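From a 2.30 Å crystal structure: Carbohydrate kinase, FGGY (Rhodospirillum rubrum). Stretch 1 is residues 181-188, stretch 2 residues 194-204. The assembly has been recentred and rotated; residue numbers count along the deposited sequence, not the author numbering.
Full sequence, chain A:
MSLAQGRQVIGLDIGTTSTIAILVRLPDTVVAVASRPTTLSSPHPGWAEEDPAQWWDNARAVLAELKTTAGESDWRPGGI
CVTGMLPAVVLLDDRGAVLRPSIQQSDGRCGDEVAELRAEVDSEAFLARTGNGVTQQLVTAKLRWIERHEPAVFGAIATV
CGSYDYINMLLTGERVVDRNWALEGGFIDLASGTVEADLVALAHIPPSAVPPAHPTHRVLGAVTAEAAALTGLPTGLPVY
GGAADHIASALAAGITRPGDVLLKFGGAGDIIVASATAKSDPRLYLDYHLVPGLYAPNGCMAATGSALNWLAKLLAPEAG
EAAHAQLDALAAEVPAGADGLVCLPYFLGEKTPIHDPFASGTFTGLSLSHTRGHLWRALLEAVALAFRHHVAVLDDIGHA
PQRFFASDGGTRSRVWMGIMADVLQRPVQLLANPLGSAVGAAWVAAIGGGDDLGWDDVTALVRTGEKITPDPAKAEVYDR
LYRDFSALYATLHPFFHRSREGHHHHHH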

# COMPACT_ATOMS: atom_id res chain seq x y z
N TRP A 181 3.12 -9.48 6.71
CA TRP A 181 4.55 -9.26 6.65
C TRP A 181 5.23 -10.56 6.13
O TRP A 181 6.06 -10.52 5.19
CB TRP A 181 5.10 -8.82 8.01
CG TRP A 181 6.55 -8.57 7.98
CD1 TRP A 181 7.17 -7.39 7.65
CD2 TRP A 181 7.59 -9.51 8.25
NE1 TRP A 181 8.53 -7.56 7.69
CE2 TRP A 181 8.82 -8.85 8.06
CE3 TRP A 181 7.61 -10.86 8.63
CZ2 TRP A 181 10.05 -9.49 8.23
CZ3 TRP A 181 8.82 -11.49 8.81
CH2 TRP A 181 10.03 -10.82 8.61
N ALA A 182 4.85 -11.71 6.70
CA ALA A 182 5.45 -12.98 6.31
C ALA A 182 5.12 -13.40 4.86
O ALA A 182 5.96 -13.97 4.16
CB ALA A 182 5.06 -14.07 7.32
N LEU A 183 3.91 -13.11 4.42
CA LEU A 183 3.48 -13.40 3.06
C LEU A 183 4.14 -12.46 2.04
O LEU A 183 4.75 -12.90 1.07
CB LEU A 183 1.96 -13.21 2.99
CG LEU A 183 1.05 -14.10 2.14
CD1 LEU A 183 -0.04 -13.23 1.37
CD2 LEU A 183 1.79 -15.00 1.21
N GLU A 184 4.04 -11.16 2.24
CA GLU A 184 4.74 -10.29 1.33
C GLU A 184 6.20 -10.66 1.37
O GLU A 184 6.87 -10.70 0.35
CB GLU A 184 4.52 -8.81 1.65
CG GLU A 184 3.07 -8.39 1.41
CD GLU A 184 2.90 -6.92 1.21
OE1 GLU A 184 3.85 -6.21 0.85
OE2 GLU A 184 1.79 -6.46 1.42
N GLY A 185 6.68 -11.01 2.56
CA GLY A 185 8.08 -11.32 2.79
C GLY A 185 8.65 -12.58 2.15
O GLY A 185 9.86 -12.67 1.98
N GLY A 186 7.80 -13.57 1.83
CA GLY A 186 8.26 -14.77 1.14
C GLY A 186 8.26 -15.97 2.05
O GLY A 186 8.75 -17.03 1.68
N PHE A 187 7.69 -15.85 3.24
CA PHE A 187 7.77 -16.97 4.16
C PHE A 187 6.54 -17.86 4.26
O PHE A 187 6.62 -18.97 4.81
CB PHE A 187 8.14 -16.48 5.56
CG PHE A 187 9.43 -15.73 5.61
CD1 PHE A 187 10.54 -16.17 4.89
CD2 PHE A 187 9.57 -14.59 6.40
CE1 PHE A 187 11.74 -15.47 4.93
CE2 PHE A 187 10.80 -13.90 6.47
CZ PHE A 187 11.87 -14.35 5.73
N ILE A 188 5.42 -17.40 3.72
CA ILE A 188 4.17 -18.16 3.88
C ILE A 188 3.68 -18.83 2.60
O ILE A 188 3.72 -18.24 1.52
CB ILE A 188 3.05 -17.29 4.43
CG1 ILE A 188 3.32 -16.99 5.91
CG2 ILE A 188 1.70 -17.99 4.26
CD1 ILE A 188 2.43 -15.94 6.46
N THR A 194 0.77 -20.75 6.76
CA THR A 194 1.72 -20.70 7.85
C THR A 194 3.14 -20.52 7.32
O THR A 194 3.39 -20.64 6.11
CB THR A 194 1.62 -21.97 8.72
OG1 THR A 194 1.96 -23.12 7.94
CG2 THR A 194 0.19 -22.15 9.24
N VAL A 195 4.06 -20.21 8.23
CA VAL A 195 5.45 -20.04 7.85
C VAL A 195 5.98 -21.42 7.52
O VAL A 195 5.80 -22.35 8.30
CB VAL A 195 6.25 -19.39 8.98
CG1 VAL A 195 7.73 -19.39 8.65
CG2 VAL A 195 5.75 -17.96 9.20
N GLU A 196 6.58 -21.57 6.35
CA GLU A 196 7.15 -22.84 5.91
C GLU A 196 8.68 -22.93 6.05
O GLU A 196 9.42 -21.98 5.71
CB GLU A 196 6.76 -23.08 4.47
CG GLU A 196 5.26 -22.93 4.22
CD GLU A 196 4.51 -24.18 4.58
OE1 GLU A 196 5.12 -25.11 5.17
OE2 GLU A 196 3.31 -24.24 4.29
N ALA A 197 9.16 -24.07 6.54
CA ALA A 197 10.59 -24.27 6.79
C ALA A 197 11.35 -24.04 5.48
O ALA A 197 12.21 -23.17 5.36
CB ALA A 197 10.81 -25.66 7.28
N ASP A 198 11.07 -24.90 4.54
CA ASP A 198 11.21 -24.67 3.14
C ASP A 198 11.49 -23.21 2.77
O ASP A 198 12.53 -22.90 2.22
CB ASP A 198 9.84 -25.10 2.58
CG ASP A 198 9.88 -25.35 1.14
OD1 ASP A 198 10.97 -25.56 0.59
OD2 ASP A 198 8.82 -25.32 0.52
N LEU A 199 10.55 -22.31 3.03
CA LEU A 199 10.63 -20.94 2.53
C LEU A 199 11.62 -20.11 3.31
O LEU A 199 12.35 -19.32 2.73
CB LEU A 199 9.25 -20.28 2.55
CG LEU A 199 8.41 -20.81 1.38
CD1 LEU A 199 6.93 -20.58 1.58
CD2 LEU A 199 8.91 -20.26 0.02
N VAL A 200 11.64 -20.28 4.62
CA VAL A 200 12.65 -19.62 5.43
C VAL A 200 14.07 -20.09 5.05
O VAL A 200 14.98 -19.28 4.89
CB VAL A 200 12.37 -19.83 6.94
CG1 VAL A 200 13.36 -19.06 7.75
CG2 VAL A 200 10.97 -19.36 7.26
N ALA A 201 14.24 -21.39 4.86
CA ALA A 201 15.55 -21.91 4.41
C ALA A 201 16.13 -21.15 3.23
O ALA A 201 17.31 -20.95 3.17
CB ALA A 201 15.48 -23.42 4.10
N LEU A 202 15.31 -20.73 2.27
CA LEU A 202 15.81 -19.95 1.14
C LEU A 202 16.64 -18.70 1.55
O LEU A 202 17.48 -18.22 0.79
CB LEU A 202 14.65 -19.46 0.27
CG LEU A 202 14.09 -20.12 -1.00
CD1 LEU A 202 13.59 -19.02 -1.88
CD2 LEU A 202 15.10 -20.99 -1.77
N ALA A 203 16.33 -18.13 2.70
CA ALA A 203 16.97 -16.91 3.16
C ALA A 203 18.17 -17.29 4.03
O ALA A 203 18.88 -16.42 4.56
CB ALA A 203 15.95 -16.04 3.96
N HIS A 204 18.38 -18.60 4.20
CA HIS A 204 19.56 -19.12 4.90
C HIS A 204 19.62 -18.66 6.37
O HIS A 204 20.70 -18.54 6.95
CB HIS A 204 20.86 -18.66 4.22
CG HIS A 204 20.98 -19.06 2.77
ND1 HIS A 204 21.79 -18.39 1.88
CD2 HIS A 204 20.39 -20.05 2.07
CE1 HIS A 204 21.70 -18.95 0.69
NE2 HIS A 204 20.86 -19.96 0.77
O HOH W 1 11.50 -17.27 1.00

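Phe187, Ile188 and Leu199 carry most of the contact between the two stretches, which together bury 379 Å² of surface. Phe187 contributes the largest share through both backbone and ring. Its carbonyl accepts the one direct hydrogen bond across the pair, from Glu196 N to Phe187 O at 3.0 Å, nearly straight with an angle of 169° at the hydrogen. Because Glu196 is the N-cap residue of the helix that follows, this bond pins the start of that helix to the chain leaving the first one. The same oxygen also receives a CA-H...O contact, Val195 CA to Phe187 O at 3.4 Å.

The Phe187 side chain, an m rotamer whose CA-to-CB bond points sideways, packs against Val200 and Ala203. Phe187 CD1 is 4.0 Å from Val200 CG2, and Phe187 CE1 is 4.4 Å from Ala203 CB, the methyl lying at the ring edge, near its plane. Nearer the backbone, Phe187 CB meets Val195 CG1 at 4.3 Å. A flat, wholly apolar ring suits this buried site, where, on the side of the second stretch, it meets the methyls of Val200 and Ala203, with Leu199 O near its edge.

Ile188 pairs with Val195 in an antiparallel, non-hydrogen-bonded bridge, CA to CA 4.6 Å. A second CA-H...O contact, Ile188 CA to Thr194 O at 3.4 Å, complements the one at Phe187. Although the side chains of the bridge diverge, Ile188 CG1 still reaches Val195 CG2 at 4.2 Å. That valine methyl also touches the first helix, with Val195 CG2 4.4 Å from Ala182 CB, so the two branches of Val195 serve different neighbours: CG1 faces Phe187, CG2 Ile188 and Ala182. Thr194, exposed and with its CA-to-CB bond directed away, contributes through its backbone.

The CA-to-CB bond of Leu199 points toward the first stretch, and its side chain packs against the backbone there: Leu199 CB lies 3.4 Å from Gly186 O, while Leu199 CD1 is 3.6 Å from Phe187 O and 3.8 Å from Ile188 C. Its m,t side chain thus covers the turn with hydrocarbon. Water 1 bridges the same region, donating to Gly186 O and to Leu199 O, each 2.8 Å from the water O, and so links two carbonyls across the contact.

The turn itself is set by Gly186, which ends the first helix in a Schellman motif, with Phe187 N bonded to Ala182 O at 2.7 Å. Its phi of 108° calls for glycine, since a CB would be jammed against the preceding carbonyl oxygen.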